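PDB 6EEY: protein scribble homolog from Homo sapiens, which probably acts as a cell-polarity scaffold whose PDZ domains, the fourth of which is present here, bind C-terminal ligands such as that of the alpha1D-adrenergic receptor. Local coordinates for residues L64-Q68 against Q69-G73. The protein carries 1 engineered substitution. Sequence-based numbering, arbitrary orientation.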
# COMPACT_ATOMS: atom_id res chain seq x y z
N LEU A 64 4.33 4.07 -0.27
CA LEU A 64 5.60 4.17 0.43
C LEU A 64 5.52 3.79 1.90
O LEU A 64 6.48 3.23 2.44
CB LEU A 64 6.16 5.59 0.34
CG LEU A 64 6.58 6.05 -1.05
CD1 LEU A 64 6.91 7.52 -1.07
CD2 LEU A 64 7.78 5.26 -1.55
N GLU A 65 4.41 4.09 2.56
CA GLU A 65 4.26 3.83 3.97
C GLU A 65 2.81 3.50 4.24
O GLU A 65 1.91 3.99 3.56
CB GLU A 65 4.61 5.04 4.85
CG GLU A 65 6.02 5.51 4.70
CD GLU A 65 6.40 6.62 5.66
OE1 GLU A 65 7.61 6.94 5.71
OE2 GLU A 65 5.54 7.18 6.35
N VAL A 66 2.60 2.71 5.27
CA VAL A 66 1.28 2.44 5.83
C VAL A 66 1.40 2.70 7.31
O VAL A 66 2.31 2.18 7.96
CB VAL A 66 0.85 0.99 5.57
CG1 VAL A 66 -0.48 0.68 6.22
CG2 VAL A 66 0.75 0.72 4.09
N ASN A 67 0.50 3.51 7.85
CA ASN A 67 0.52 3.87 9.27
C ASN A 67 1.92 4.30 9.71
O ASN A 67 2.43 3.88 10.76
CB ASN A 67 -0.06 2.77 10.14
CG ASN A 67 -1.57 2.67 10.01
OD1 ASN A 67 -2.22 3.57 9.48
ND2 ASN A 67 -2.15 1.60 10.52
N GLN A 68 2.53 5.15 8.88
CA GLN A 68 3.80 5.81 9.15
C GLN A 68 4.99 4.90 9.05
O GLN A 68 6.09 5.31 9.40
CB GLN A 68 3.84 6.49 10.52
CG GLN A 68 2.59 7.25 10.88
CD GLN A 68 2.36 8.43 9.99
OE1 GLN A 68 3.31 9.10 9.59
NE2 GLN A 68 1.10 8.69 9.66
N GLN A 69 4.82 3.67 8.57
CA GLN A 69 5.90 2.69 8.52
C GLN A 69 6.27 2.40 7.08
O GLN A 69 5.41 2.12 6.25
CB GLN A 69 5.46 1.42 9.24
CG GLN A 69 5.27 1.69 10.72
CD GLN A 69 4.35 0.71 11.39
OE1 GLN A 69 4.72 -0.44 11.62
NE2 GLN A 69 3.13 1.14 11.69
N SER A 70 7.56 2.50 6.79
CA SER A 70 8.06 2.26 5.46
C SER A 70 7.79 0.82 5.03
O SER A 70 7.99 -0.13 5.79
CB SER A 70 9.56 2.51 5.42
OG SER A 70 10.10 2.18 4.16
N LEU A 71 7.37 0.66 3.79
CA LEU A 71 7.24 -0.66 3.20
C LEU A 71 8.52 -1.17 2.59
O LEU A 71 8.56 -2.32 2.14
CB LEU A 71 6.15 -0.66 2.13
CG LEU A 71 4.76 -0.28 2.61
CD1 LEU A 71 3.78 -0.53 1.50
CD2 LEU A 71 4.35 -1.03 3.87
N LEU A 72 9.58 -0.37 2.57
CA LEU A 72 10.78 -0.78 1.86
C LEU A 72 11.36 -2.04 2.49
O LEU A 72 11.59 -2.11 3.70
CB LEU A 72 11.81 0.35 1.88
CG LEU A 72 13.10 0.05 1.12
CD1 LEU A 72 12.85 -0.14 -0.35
CD2 LEU A 72 14.11 1.16 1.35
N GLY A 73 11.59 -3.05 1.65
CA GLY A 73 12.14 -4.31 2.08
C GLY A 73 11.17 -5.24 2.78
O GLY A 73 11.55 -6.38 3.08
O HOH W 1 9.19 4.03 2.27
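V66 and Q69 pair through both backbone N-H groups at the closed end of a tight beta hairpin of the PDZ fold, in which strand 62-66 turns back into the short strand 69-70. V66 N donates to Q69 O and Q69 N to V66 O, each at 3.0 Å, with a type I' turn carried by N67 and Q68 between them. E65 and S70 form the next, non-hydrogen-bonded pair, where E65 CA lies 3.1 Å from Q69 O in a CA-H...O contact. Just past the paired residues, L71 N donates to L64 O with an N-H...O angle of 169°. On the other edge of strand 62-66, L64 and E65 both face L93 in a classic beta bulge.

Among side chains, Q69 folds back over the turn. With CG beside its own backbone N (chi1 -65°), its amide NE2 gives a nearly straight bond to N67 O; the acceptor lies in the Q69 amide plane, but the donor sits above the N67 carbonyl plane. The N67 amide turns away, OD1 accepting from T91 N, and Q68 NE2 reaches E6.

Apolar contact is made by V66 CG2 on L71 CD2, 4.0 Å apart, both residues buried against L82 of helix 76-83.

The S70 hydroxyl is turned to the carbonyl side of its residue (chi1 175°), where OG accepts from L72 N in an ST turn, and one water links S70 OG to L64 O, 2.8 Å from each.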